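Local atomic coordinates of BB_2cx5_001 (Thermus thermophilus, PDB entry 3RI0), a protein that serves as a computationally designed scaffold for presenting a grafted linear HIV epitope, built on a Thermus thermophilus protein of the aminoacyl-tRNA editing domain family. Residues A52-K57 with G80-L86; A59-S65 with L111-D116. The protein carries 6 engineered substitutions. All coordinates share one frame; numbering follows the deposited sequence.

Contact 1. Residues A52-K57 with G80-L86. Engineered in segment 52-57: Ala52 (natural residue Val), Tyr53 (natural residue Phe), Gly54 (natural residue Val), Ser56 (natural residue Glu).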
ATOM      1  N   ALA A  52       6.921  -3.049  -2.275  1.00 22.01           N
ATOM      2  CA  ALA A  52       7.745  -4.034  -1.585  1.00 22.66           C
ATOM      3  C   ALA A  52       9.144  -4.174  -2.206  1.00 23.08           C
ATOM      4  O   ALA A  52       9.276  -4.291  -3.426  1.00 22.44           O
ATOM      5  CB  ALA A  52       7.043  -5.370  -1.588  1.00 19.94           C
ATOM      6  N   TYR A  53      10.175  -4.164  -1.363  1.00 21.91           N
ATOM      7  CA  TYR A  53      11.561  -4.289  -1.815  1.00 23.70           C
ATOM      8  C   TYR A  53      12.307  -5.354  -1.030  1.00 24.94           C
ATOM      9  O   TYR A  53      11.924  -5.705   0.080  1.00 26.31           O
ATOM     10  CB  TYR A  53      12.288  -2.957  -1.672  1.00 23.04           C
ATOM     11  CG  TYR A  53      11.894  -1.947  -2.721  1.00 22.74           C
ATOM     12  CD1 TYR A  53      12.600  -1.846  -3.920  1.00 22.90           C
ATOM     13  CD2 TYR A  53      10.786  -1.124  -2.535  1.00 22.84           C
ATOM     14  CE1 TYR A  53      12.205  -0.947  -4.916  1.00 23.32           C
ATOM     15  CE2 TYR A  53      10.382  -0.228  -3.521  1.00 23.74           C
ATOM     16  CZ  TYR A  53      11.098  -0.146  -4.707  1.00 24.21           C
ATOM     17  OH  TYR A  53      10.713   0.744  -5.681  1.00 27.04           O
ATOM     18  N   GLY A  54      13.378  -5.872  -1.613  1.00 25.53           N
ATOM     19  CA  GLY A  54      14.146  -6.899  -0.937  1.00 29.21           C
ATOM     20  C   GLY A  54      15.533  -6.461  -0.516  1.00 31.40           C
ATOM     21  O   GLY A  54      16.127  -5.565  -1.117  1.00 30.58           O
ATOM     22  N   GLY A  55      16.051  -7.102   0.526  1.00 34.53           N
ATOM     23  CA  GLY A  55      17.380  -6.791   1.024  1.00 37.06           C
ATOM     24  C   GLY A  55      18.016  -8.066   1.537  1.00 39.19           C
ATOM     25  O   GLY A  55      17.324  -9.073   1.709  1.00 39.83           O
ATOM     26  N   SER A  56      19.320  -8.045   1.785  1.00 39.80           N
ATOM     27  CA  SER A  56      19.976  -9.248   2.281  1.00 41.10           C
ATOM     28  C   SER A  56      19.378  -9.633   3.631  1.00 42.09           C
ATOM     29  O   SER A  56      19.332 -10.812   3.987  1.00 43.07           O
ATOM     30  CB  SER A  56      21.498  -9.046   2.395  1.00 39.63           C
ATOM     31  OG  SER A  56      21.827  -8.072   3.358  1.00 38.38           O
ATOM     32  N   LYS A  57      18.911  -8.638   4.380  1.00 42.28           N
ATOM     33  CA  LYS A  57      18.294  -8.917   5.672  1.00 43.00           C
ATOM     34  C   LYS A  57      16.992  -9.668   5.385  1.00 42.11           C
ATOM     35  O   LYS A  57      16.896 -10.874   5.614  1.00 43.52           O
ATOM     36  CB  LYS A  57      17.998  -7.613   6.423  1.00 44.42           C
ATOM     37  CG  LYS A  57      19.205  -6.690   6.533  1.00 47.56           C
ATOM     38  CD  LYS A  57      19.055  -5.683   7.664  1.00 48.15           C
ATOM     39  CE  LYS A  57      20.285  -4.798   7.751  1.00 48.93           C
ATOM     40  NZ  LYS A  57      20.309  -3.982   8.994  1.00 49.91           N
ATOM     41  N   GLY A  80      18.983   0.258   6.366  1.00 32.37           N
ATOM     42  CA  GLY A  80      20.328  -0.138   6.751  1.00 32.60           C
ATOM     43  C   GLY A  80      20.994  -1.154   5.838  1.00 33.40           C
ATOM     44  O   GLY A  80      21.977  -1.779   6.233  1.00 34.03           O
ATOM     45  N   THR A  81      20.455  -1.337   4.634  1.00 32.87           N
ATOM     46  CA  THR A  81      21.024  -2.285   3.681  1.00 33.73           C
ATOM     47  C   THR A  81      20.574  -1.887   2.287  1.00 33.72           C
ATOM     48  O   THR A  81      19.605  -1.149   2.141  1.00 33.58           O
ATOM     49  CB  THR A  81      20.549  -3.727   3.964  1.00 33.95           C
ATOM     50  OG1 THR A  81      21.449  -4.654   3.347  1.00 33.67           O
ATOM     51  CG2 THR A  81      19.141  -3.948   3.408  1.00 33.14           C
ATOM     52  N   ASP A  82      21.272  -2.367   1.265  1.00 35.23           N
ATOM     53  CA  ASP A  82      20.886  -2.023  -0.089  1.00 37.02           C
ATOM     54  C   ASP A  82      19.556  -2.689  -0.372  1.00 36.05           C
ATOM     55  O   ASP A  82      19.279  -3.776   0.126  1.00 37.62           O
ATOM     56  CB  ASP A  82      21.928  -2.485  -1.109  1.00 39.72           C
ATOM     57  CG  ASP A  82      22.176  -1.445  -2.185  1.00 43.48           C
ATOM     58  OD1 ASP A  82      21.233  -0.695  -2.519  1.00 45.77           O
ATOM     59  OD2 ASP A  82      23.312  -1.378  -2.708  1.00 46.25           O
ATOM     60  N   LEU A  83      18.720  -2.027  -1.157  1.00 34.43           N
ATOM     61  CA  LEU A  83      17.422  -2.571  -1.490  1.00 32.81           C
ATOM     62  C   LEU A  83      17.285  -2.730  -2.979  1.00 32.18           C
ATOM     63  O   LEU A  83      17.653  -1.841  -3.748  1.00 31.70           O
ATOM     64  CB  LEU A  83      16.317  -1.638  -1.017  1.00 32.41           C
ATOM     65  CG  LEU A  83      16.297  -1.349   0.473  1.00 32.54           C
ATOM     66  CD1 LEU A  83      15.217  -0.343   0.770  1.00 31.49           C
ATOM     67  CD2 LEU A  83      16.074  -2.642   1.242  1.00 34.40           C
ATOM     68  N   LEU A  84      16.770  -3.870  -3.402  1.00 32.39           N
ATOM     69  CA  LEU A  84      16.546  -4.010  -4.810  1.00 33.06           C
ATOM     70  C   LEU A  84      15.160  -4.463  -5.159  1.00 30.96           C
ATOM     71  O   LEU A  84      14.424  -5.057  -4.362  1.00 28.56           O
ATOM     72  CB  LEU A  84      17.591  -4.906  -5.472  1.00 36.60           C
ATOM     73  CG  LEU A  84      18.502  -3.999  -6.322  1.00 38.37           C
ATOM     74  CD1 LEU A  84      19.564  -4.823  -7.037  1.00 38.11           C
ATOM     75  CD2 LEU A  84      17.647  -3.207  -7.325  1.00 37.62           C
ATOM     76  N   GLU A  85      14.818  -4.110  -6.381  1.00 29.54           N
ATOM     77  CA  GLU A  85      13.556  -4.408  -6.992  1.00 28.69           C
ATOM     78  C   GLU A  85      13.243  -5.894  -6.882  1.00 24.85           C
ATOM     79  O   GLU A  85      14.132  -6.731  -7.006  1.00 21.88           O
ATOM     80  CB  GLU A  85      13.652  -3.980  -8.445  1.00 32.52           C
ATOM     81  CG  GLU A  85      12.375  -4.048  -9.211  1.00 38.96           C
ATOM     82  CD  GLU A  85      12.212  -2.827 -10.065  1.00 42.02           C
ATOM     83  OE1 GLU A  85      13.162  -2.500 -10.816  1.00 44.23           O
ATOM     84  OE2 GLU A  85      11.145  -2.183  -9.976  1.00 45.17           O
ATOM     85  N   LEU A  86      11.981  -6.207  -6.624  1.00 21.54           N
ATOM     86  CA  LEU A  86      11.546  -7.591  -6.519  1.00 21.07           C
ATOM     87  C   LEU A  86      10.756  -7.927  -7.771  1.00 20.78           C
ATOM     88  O   LEU A  86       9.943  -7.116  -8.234  1.00 21.89           O
ATOM     89  CB  LEU A  86      10.661  -7.793  -5.291  1.00 18.01           C
ATOM     90  CG  LEU A  86      11.353  -7.808  -3.926  1.00 16.99           C
ATOM     91  CD1 LEU A  86      10.312  -7.923  -2.845  1.00 13.89           C
ATOM     92  CD2 LEU A  86      12.346  -8.972  -3.849  1.00 16.16           C
TER
HETATM   93  O   HOH W   1      10.020  -4.185  -6.003  1.00 35.48           O
HETATM   94  O   HOH W   2      20.854  -5.467   1.086  1.00 24.12           O

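Contact 2. Residues A59-S65 with L111-D116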
ATOM      1  N   ALA A  59      12.650  -8.673   3.517  1.00 27.24           N
ATOM      2  CA  ALA A  59      11.849  -7.784   2.674  1.00 24.31           C
ATOM      3  C   ALA A  59      11.162  -6.682   3.498  1.00 22.18           C
ATOM      4  O   ALA A  59      10.837  -6.893   4.665  1.00 20.40           O
ATOM      5  CB  ALA A  59      10.815  -8.587   1.929  1.00 23.25           C
ATOM      6  N   TYR A  60      10.952  -5.513   2.896  1.00 20.44           N
ATOM      7  CA  TYR A  60      10.290  -4.414   3.606  1.00 19.83           C
ATOM      8  C   TYR A  60       9.143  -3.810   2.796  1.00 18.69           C
ATOM      9  O   TYR A  60       9.094  -3.944   1.565  1.00 17.00           O
ATOM     10  CB  TYR A  60      11.280  -3.306   3.957  1.00 22.54           C
ATOM     11  CG  TYR A  60      12.600  -3.806   4.474  1.00 27.90           C
ATOM     12  CD1 TYR A  60      13.569  -4.292   3.596  1.00 29.93           C
ATOM     13  CD2 TYR A  60      12.887  -3.808   5.840  1.00 29.35           C
ATOM     14  CE1 TYR A  60      14.788  -4.765   4.058  1.00 30.68           C
ATOM     15  CE2 TYR A  60      14.109  -4.284   6.315  1.00 33.01           C
ATOM     16  CZ  TYR A  60      15.053  -4.759   5.412  1.00 33.01           C
ATOM     17  OH  TYR A  60      16.263  -5.225   5.869  1.00 37.57           O
ATOM     18  N   LEU A  61       8.249  -3.111   3.494  1.00 17.36           N
ATOM     19  CA  LEU A  61       7.090  -2.504   2.860  1.00 17.46           C
ATOM     20  C   LEU A  61       7.129  -0.978   2.956  1.00 18.13           C
ATOM     21  O   LEU A  61       7.376  -0.416   4.027  1.00 18.73           O
ATOM     22  CB  LEU A  61       5.811  -3.022   3.529  1.00 14.82           C
ATOM     23  CG  LEU A  61       4.498  -3.147   2.747  1.00 17.11           C
ATOM     24  CD1 LEU A  61       3.393  -2.566   3.593  1.00 16.72           C
ATOM     25  CD2 LEU A  61       4.558  -2.452   1.397  1.00 15.51           C
ATOM     26  N   PHE A  62       6.876  -0.306   1.837  1.00 17.48           N
ATOM     27  CA  PHE A  62       6.863   1.151   1.826  1.00 16.76           C
ATOM     28  C   PHE A  62       5.547   1.687   1.278  1.00 17.81           C
ATOM     29  O   PHE A  62       5.164   1.400   0.153  1.00 18.32           O
ATOM     30  CB  PHE A  62       8.035   1.689   1.010  1.00 15.04           C
ATOM     31  CG  PHE A  62       9.378   1.346   1.593  1.00 14.55           C
ATOM     32  CD1 PHE A  62      10.018   0.161   1.243  1.00 14.97           C
ATOM     33  CD2 PHE A  62      10.000   2.203   2.499  1.00 14.32           C
ATOM     34  CE1 PHE A  62      11.268  -0.176   1.788  1.00 15.43           C
ATOM     35  CE2 PHE A  62      11.251   1.879   3.058  1.00 16.64           C
ATOM     36  CZ  PHE A  62      11.884   0.688   2.694  1.00 15.81           C
ATOM     37  N   LEU A  63       4.858   2.468   2.100  1.00 17.60           N
ATOM     38  CA  LEU A  63       3.573   3.050   1.727  1.00 18.71           C
ATOM     39  C   LEU A  63       3.855   4.491   1.284  1.00 20.77           C
ATOM     40  O   LEU A  63       4.203   5.350   2.103  1.00 20.17           O
ATOM     41  CB  LEU A  63       2.643   3.006   2.936  1.00 17.85           C
ATOM     42  CG  LEU A  63       2.649   1.609   3.563  1.00 17.71           C
ATOM     43  CD1 LEU A  63       1.898   1.620   4.877  1.00 18.72           C
ATOM     44  CD2 LEU A  63       2.030   0.611   2.595  1.00 18.83           C
ATOM     45  N   VAL A  64       3.700   4.742  -0.014  1.00 20.69           N
ATOM     46  CA  VAL A  64       4.003   6.047  -0.588  1.00 21.37           C
ATOM     47  C   VAL A  64       2.799   6.791  -1.126  1.00 22.37           C
ATOM     48  O   VAL A  64       1.889   6.198  -1.706  1.00 23.62           O
ATOM     49  CB  VAL A  64       5.022   5.894  -1.752  1.00 20.48           C
ATOM     50  CG1 VAL A  64       5.280   7.241  -2.414  1.00 19.36           C
ATOM     51  CG2 VAL A  64       6.313   5.293  -1.225  1.00 20.64           C
ATOM     52  N   SER A  65       2.796   8.103  -0.936  1.00 21.90           N
ATOM     53  CA  SER A  65       1.716   8.928  -1.444  1.00 22.43           C
ATOM     54  C   SER A  65       1.662   8.732  -2.957  1.00 22.99           C
ATOM     55  O   SER A  65       2.687   8.523  -3.601  1.00 23.40           O
ATOM     56  CB  SER A  65       1.974  10.399  -1.124  1.00 21.86           C
ATOM     57  OG  SER A  65       1.014  11.227  -1.759  1.00 22.66           O
ATOM     58  N   LEU A 111       5.444  -7.880   6.800  1.00 18.53           N
ATOM     59  CA  LEU A 111       6.652  -7.117   6.495  1.00 18.20           C
ATOM     60  C   LEU A 111       6.832  -5.848   7.327  1.00 19.57           C
ATOM     61  O   LEU A 111       5.854  -5.149   7.641  1.00 19.29           O
ATOM     62  CB  LEU A 111       6.650  -6.713   5.004  1.00 18.69           C
ATOM     63  CG  LEU A 111       6.515  -7.764   3.887  1.00 19.75           C
ATOM     64  CD1 LEU A 111       6.272  -7.063   2.548  1.00 18.28           C
ATOM     65  CD2 LEU A 111       7.767  -8.620   3.802  1.00 16.84           C
ATOM     66  N   PRO A 112       8.087  -5.540   7.710  1.00 18.58           N
ATOM     67  CA  PRO A 112       8.343  -4.324   8.490  1.00 17.44           C
ATOM     68  C   PRO A 112       7.861  -3.215   7.546  1.00 17.93           C
ATOM     69  O   PRO A 112       8.077  -3.329   6.340  1.00 15.34           O
ATOM     70  CB  PRO A 112       9.858  -4.310   8.635  1.00 18.17           C
ATOM     71  CG  PRO A 112      10.239  -5.776   8.547  1.00 20.49           C
ATOM     72  CD  PRO A 112       9.323  -6.302   7.468  1.00 17.90           C
ATOM     73  N   ALA A 113       7.215  -2.165   8.059  1.00 16.33           N
ATOM     74  CA  ALA A 113       6.725  -1.130   7.158  1.00 17.77           C
ATOM     75  C   ALA A 113       7.072   0.316   7.486  1.00 19.74           C
ATOM     76  O   ALA A 113       7.372   0.664   8.631  1.00 19.13           O
ATOM     77  CB  ALA A 113       5.222  -1.263   6.999  1.00 15.21           C
ATOM     78  N   TYR A 114       7.014   1.154   6.452  1.00 19.99           N
ATOM     79  CA  TYR A 114       7.289   2.580   6.573  1.00 20.45           C
ATOM     80  C   TYR A 114       6.210   3.379   5.855  1.00 20.89           C
ATOM     81  O   TYR A 114       5.686   2.951   4.825  1.00 21.86           O
ATOM     82  CB  TYR A 114       8.670   2.890   6.016  1.00 23.24           C
ATOM     83  CG  TYR A 114       9.737   2.098   6.730  1.00 26.96           C
ATOM     84  CD1 TYR A 114       9.990   0.768   6.390  1.00 28.05           C
ATOM     85  CD2 TYR A 114      10.443   2.652   7.792  1.00 27.86           C
ATOM     86  CE1 TYR A 114      10.925   0.008   7.092  1.00 29.25           C
ATOM     87  CE2 TYR A 114      11.373   1.903   8.500  1.00 29.62           C
ATOM     88  CZ  TYR A 114      11.610   0.585   8.150  1.00 30.37           C
ATOM     89  OH  TYR A 114      12.539  -0.146   8.850  1.00 31.36           O
ATOM     90  N   LEU A 115       5.878   4.546   6.402  1.00 20.36           N
ATOM     91  CA  LEU A 115       4.824   5.383   5.841  1.00 19.93           C
ATOM     92  C   LEU A 115       5.252   6.799   5.473  1.00 19.90           C
ATOM     93  O   LEU A 115       5.656   7.586   6.329  1.00 18.39           O
ATOM     94  CB  LEU A 115       3.654   5.455   6.832  1.00 20.01           C
ATOM     95  CG  LEU A 115       2.422   6.294   6.465  1.00 21.43           C
ATOM     96  CD1 LEU A 115       1.326   5.393   5.964  1.00 21.82           C
ATOM     97  CD2 LEU A 115       1.918   7.039   7.683  1.00 23.48           C
ATOM     98  N   ASP A 116       5.134   7.103   4.184  1.00 20.83           N
ATOM     99  CA  ASP A 116       5.449   8.412   3.609  1.00 20.77           C
ATOM    100  C   ASP A 116       4.748   9.456   4.465  1.00 22.23           C
ATOM    101  O   ASP A 116       3.516   9.508   4.472  1.00 20.53           O
ATOM    102  CB  ASP A 116       4.889   8.466   2.178  1.00 19.43           C
ATOM    103  CG  ASP A 116       5.124   9.802   1.477  1.00 18.90           C
ATOM    104  OD1 ASP A 116       5.328  10.839   2.152  1.00 16.33           O
ATOM    105  OD2 ASP A 116       5.083   9.803   0.223  1.00 17.15           O
TER

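Contact 1. Residues A52-K57 with G80-L86
Gly54, an engineered residue, and Leu84 exchange two backbone hydrogen bonds: Gly54 N donates to Leu84 O at 3.1 Å and Leu84 N to Gly54 O at 2.9 Å. Each donor lies in the plane of the carbonyl it meets, as expected of an antiparallel hydrogen-bonded pair. Leu83 adds a CA-H...O contact to Gly54 O, with CA 3.3 Å from the oxygen. Leu86 holds CG beside its own backbone N, opposite the carbonyl carbon (chi1 -74°), which brings CG 3.6 Å from Gly54 N and CD1 onto the carbonyl carbon of engineered Tyr53. The Tyr53 ring instead presents an edge, CD1 lying 3.7 Å from Leu84 O. Two waters flank the Gly54-Leu84 pair: one bridges engineered Ala52 O and Leu86 N, the other accepts from Ser56 N. A weak 3.4 Å bond links Thr81 OG1 to the OG of engineered Ser56. The outstretched Lys57 chain runs alongside Thr81, heading the other way, CE 3.9 Å from Thr81 CB. Behind this shell, Leu86 packs on Val91 and Leu94 of helix 88-95, and Leu83 on Ala75 of helix 72-79. Through that one hydrogen-bonded pair, a short, weakly bonded strand 84-85 joins strand 47-54 in an antiparallel sheet pairing.

Contact 2. Residues A59-S65 with L111-D116
Phe62 and Tyr114 project from the same face of a parallel strand pair, the two rings leaving the sheet as neighbours with the same heading. Both hold CG opposite the carbonyl carbon, which sends the rings off the sheet alike, and similar chi2 values near a right angle turn them alike, leaving the planes 19° apart. With centroids 5.3 Å apart the rings are slid past one another and barely overlap; the closest approach is Phe62 CE2 to Tyr114 CD1, 3.7 Å. Tyr60 reaches the edge of the Tyr114 ring with CD2, the same atom that meets Pro112 CB.

On the face bearing Leu61, Leu63, Ala113 and Leu115 the packing is aliphatic. Leu61 CB sits 3.9 Å from Ala113 CB, while Leu63 and Leu115 cross at an angle and meet through their CD1 atoms, 4.0 Å apart. Nearer the start of the pair, Leu111 CD2 touches Ala59 CB at 3.6 Å.

Four backbone hydrogen bonds alternate between the segments, each 2.9 Å: Leu61 N to Pro112 O, Tyr114 N to Leu61 O, Leu63 N to Tyr114 O and Asp116 N to Leu63 O. The Asp116 carboxylate continues the series: with CG anti to the backbone N (chi1 179°), OD2 accepts Ser65 N at 3.1 Å, the donor standing 39° out of the carboxylate plane. Asn68 ND2 also binds OD2 and Asp118 N binds OD1, so both oxygens of this buried group have partners.

Strand 47-54 flanks strand 59-65, and strand 150-152 flanks strand 113-116. Helix 72-79 packs on the aromatic face through Ala75 and Leu78, whereas Leu143, Leu144 and Thr147 of helix 140-147 meet the leucine face.

Contacts 1 and 2 belong to one mixed sheet, their centres about 12 Å apart, and meet where strands 47-54 and 59-65 run antiparallel as neighbours. A probable hydrogen bond, Tyr53 O to Tyr60 N at 3.0 Å, crosses that seam, and Leu83 of contact 1 packs on Tyr60 and Phe62 of contact 2. Contact 1 lies at the surface, its centre about 17 Å from that of the chain, and combines one backbone hydrogen-bonded pair and bridging water with packing of Leu86 and Tyr53. Contact 2, about 8 Å from the same centre, is buried, with four backbone hydrogen bonds running between an aromatic and an aliphatic face. The first pairing is antiparallel and short, the second parallel and longer; helix 72-79 packs against both.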